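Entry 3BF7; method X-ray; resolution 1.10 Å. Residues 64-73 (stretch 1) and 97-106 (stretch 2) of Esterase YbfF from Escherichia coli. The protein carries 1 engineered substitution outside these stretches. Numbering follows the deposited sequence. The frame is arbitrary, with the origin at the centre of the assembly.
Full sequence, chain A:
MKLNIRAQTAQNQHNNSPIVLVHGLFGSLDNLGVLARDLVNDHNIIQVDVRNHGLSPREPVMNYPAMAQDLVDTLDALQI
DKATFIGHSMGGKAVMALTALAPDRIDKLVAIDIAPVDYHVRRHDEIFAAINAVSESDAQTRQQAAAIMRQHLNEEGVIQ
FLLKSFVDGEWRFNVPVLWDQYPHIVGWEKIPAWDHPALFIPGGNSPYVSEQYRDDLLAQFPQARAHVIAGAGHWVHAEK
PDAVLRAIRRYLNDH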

# COMPACT_ATOMS: atom_id res chain seq x y z
N TYR A 64 10.47 -0.87 7.33
CA TYR A 64 9.73 0.37 7.17
C TYR A 64 10.52 1.67 7.20
O TYR A 64 10.17 2.60 6.48
CB TYR A 64 8.53 0.34 8.12
CG TYR A 64 7.53 -0.69 7.61
CD1 TYR A 64 6.92 -0.53 6.37
CD2 TYR A 64 7.29 -1.87 8.31
CE1 TYR A 64 6.11 -1.51 5.83
CE2 TYR A 64 6.48 -2.87 7.78
CZ TYR A 64 5.89 -2.68 6.53
OH TYR A 64 5.10 -3.65 5.98
N PRO A 65 11.58 1.76 8.01
CA PRO A 65 12.31 3.04 7.96
C PRO A 65 12.88 3.22 6.55
O PRO A 65 12.91 4.33 6.02
CB PRO A 65 13.40 2.85 9.02
CG PRO A 65 12.69 2.04 10.05
CD PRO A 65 11.96 1.00 9.22
N ALA A 66 13.32 2.12 5.94
CA ALA A 66 13.88 2.15 4.60
C ALA A 66 12.83 2.57 3.57
O ALA A 66 13.09 3.40 2.70
CB ALA A 66 14.45 0.78 4.23
N MET A 67 11.63 2.00 3.68
CA MET A 67 10.55 2.34 2.77
C MET A 67 10.12 3.79 2.97
O MET A 67 9.75 4.47 2.01
CB MET A 67 9.37 1.38 2.95
CG MET A 67 9.65 -0.01 2.38
SD MET A 67 8.24 -1.14 2.45
CE MET A 67 8.77 -2.26 3.74
N ALA A 68 10.17 4.27 4.21
CA ALA A 68 9.80 5.65 4.50
C ALA A 68 10.83 6.58 3.86
O ALA A 68 10.48 7.59 3.26
CB ALA A 68 9.75 5.87 6.01
N GLN A 69 12.11 6.23 4.00
CA GLN A 69 13.17 7.04 3.41
C GLN A 69 13.01 7.09 1.89
O GLN A 69 13.27 8.13 1.27
CB GLN A 69 14.54 6.46 3.75
CG GLN A 69 15.70 7.24 3.13
CD GLN A 69 15.85 8.62 3.73
OE1 GLN A 69 16.02 8.77 4.94
NE2 GLN A 69 15.79 9.64 2.88
N ASP A 70 12.60 5.98 1.29
CA ASP A 70 12.39 5.95 -0.15
C ASP A 70 11.37 7.01 -0.54
O ASP A 70 11.49 7.66 -1.58
CB ASP A 70 11.87 4.58 -0.61
CG ASP A 70 12.90 3.47 -0.48
OD1 ASP A 70 12.48 2.30 -0.60
OD2 ASP A 70 14.10 3.75 -0.27
N LEU A 71 10.34 7.17 0.29
CA LEU A 71 9.31 8.17 0.01
C LEU A 71 9.91 9.57 0.09
O LEU A 71 9.61 10.42 -0.74
CB LEU A 71 8.14 8.01 0.99
CG LEU A 71 7.36 6.69 0.88
CD1 LEU A 71 6.26 6.63 1.93
CD2 LEU A 71 6.75 6.56 -0.51
N VAL A 72 10.78 9.80 1.07
CA VAL A 72 11.43 11.11 1.19
C VAL A 72 12.32 11.36 -0.03
O VAL A 72 12.29 12.44 -0.62
CB VAL A 72 12.31 11.19 2.46
CG1 VAL A 72 13.07 12.51 2.48
CG2 VAL A 72 11.44 11.07 3.70
N ASP A 73 13.10 10.36 -0.42
CA ASP A 73 13.99 10.50 -1.57
C ASP A 73 13.20 10.76 -2.84
O ASP A 73 13.65 11.50 -3.73
CB ASP A 73 14.83 9.24 -1.77
CG ASP A 73 15.83 9.01 -0.65
OD1 ASP A 73 16.23 9.99 0.00
OD2 ASP A 73 16.22 7.85 -0.45
N ALA A 97 5.20 4.95 8.94
CA ALA A 97 6.59 5.06 9.37
C ALA A 97 7.18 6.41 8.97
O ALA A 97 8.06 6.93 9.65
CB ALA A 97 7.41 3.92 8.77
N LEU A 98 6.69 6.97 7.87
CA LEU A 98 7.18 8.26 7.41
C LEU A 98 6.89 9.36 8.44
O LEU A 98 7.64 10.32 8.54
CB LEU A 98 6.55 8.63 6.06
CG LEU A 98 6.99 9.97 5.46
CD1 LEU A 98 8.49 9.99 5.22
CD2 LEU A 98 6.23 10.21 4.16
N THR A 99 5.80 9.22 9.20
CA THR A 99 5.49 10.24 10.20
C THR A 99 6.58 10.33 11.26
O THR A 99 6.78 11.39 11.85
CB THR A 99 4.13 9.99 10.92
OG1 THR A 99 4.22 8.81 11.74
CG2 THR A 99 3.01 9.83 9.91
N ALA A 100 7.27 9.23 11.51
CA ALA A 100 8.34 9.21 12.50
C ALA A 100 9.66 9.70 11.92
O ALA A 100 10.46 10.32 12.62
CB ALA A 100 8.50 7.81 13.07
N LEU A 101 9.87 9.42 10.64
CA LEU A 101 11.12 9.80 9.98
C LEU A 101 11.17 11.25 9.50
O LEU A 101 12.17 11.94 9.74
CB LEU A 101 11.38 8.87 8.79
CG LEU A 101 12.73 9.04 8.09
CD1 LEU A 101 13.85 8.69 9.07
CD2 LEU A 101 12.80 8.14 6.87
N ALA A 102 10.12 11.71 8.84
CA ALA A 102 10.08 13.08 8.32
C ALA A 102 8.66 13.63 8.34
O ALA A 102 8.05 13.84 7.29
CB ALA A 102 10.63 13.10 6.90
N PRO A 103 8.13 13.89 9.54
CA PRO A 103 6.77 14.42 9.68
C PRO A 103 6.46 15.69 8.90
O PRO A 103 5.33 15.89 8.45
CB PRO A 103 6.62 14.61 11.19
CG PRO A 103 8.03 14.87 11.63
CD PRO A 103 8.81 13.86 10.84
N ASP A 104 7.45 16.56 8.73
CA ASP A 104 7.24 17.81 8.01
C ASP A 104 6.98 17.62 6.52
O ASP A 104 6.58 18.56 5.83
CB ASP A 104 8.43 18.75 8.21
CG ASP A 104 8.63 19.14 9.66
OD1 ASP A 104 7.62 19.40 10.35
OD2 ASP A 104 9.79 19.19 10.12
N ARG A 105 7.19 16.41 6.01
CA ARG A 105 6.97 16.14 4.60
C ARG A 105 5.57 15.58 4.34
O ARG A 105 5.21 15.32 3.19
CB ARG A 105 8.02 15.16 4.07
CG ARG A 105 9.47 15.58 4.31
CD ARG A 105 9.78 16.96 3.72
NE ARG A 105 9.81 16.97 2.26
CZ ARG A 105 10.82 16.52 1.52
NH1 ARG A 105 11.91 16.02 2.10
NH2 ARG A 105 10.76 16.58 0.20
N ILE A 106 4.79 15.40 5.40
CA ILE A 106 3.44 14.86 5.29
C ILE A 106 2.36 15.87 5.68
O ILE A 106 2.49 16.59 6.67
CB ILE A 106 3.25 13.63 6.20
CG1 ILE A 106 4.34 12.60 5.94
CG2 ILE A 106 1.87 13.01 5.97
CD1 ILE A 106 4.33 11.45 6.92

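Small residues let helices pack closely, and this contact in the esterase YbfF is a compact example. Stretch 1 is helical throughout, from Y64 to D73, held by i-to-i+4 bonds such as D73 N to Q69 O at 2.8 Å. In stretch 2 the helix runs through L101; A102, the first residue to leave helical phi/psi, still donates from its N to L98 O (2.9 Å), and a 3-10 segment follows from P103 to R105. The two helix axes cross at -73° and approach to 8.6 Å. The backbones come nearest at A68 and L98, whose CA atoms lie 4.7 Å apart, whereas the CA atoms of V72 and A102 are separated by 7.5 Å.

Two alanines, A68 and A97, lie at or beside the close point. A68 and A97 point toward the opposing stretch, and their CB atoms meet at 4.1 Å; A68 CB also lies 4.2 Å from L98 CB. Beside them, Y64 CB reaches A97 CB at 3.8 Å, while the tyrosine's end leads away.

Larger side chains fill the space around this centre. L98 leaves its CA sideways, but its end comes nearer: CD1 packs against V72 CG2 at 3.5 Å, and CD2 meets L71 CD1 at 4.2 Å. V72, the residue most covered by the other stretch, also places CG2 3.9 Å from A102 CB. L101, though exposed, lays CD2 3.9 Å from A68 CB and 3.5 Å from the backbone N of Q69, an atom already bonded to P65 O.

No hydrogen bond crosses the contact. Several polar groups find partners outside the contact: Q69 NE2 donates to D73 OD1 (2.9 Å) within its own helix, and the R105 guanidinium, bonded elsewhere in the structure, meets V72 obliquely, with NH1 3.7 Å from CG1. The contact between the stretches therefore rests on shape and apolar packing.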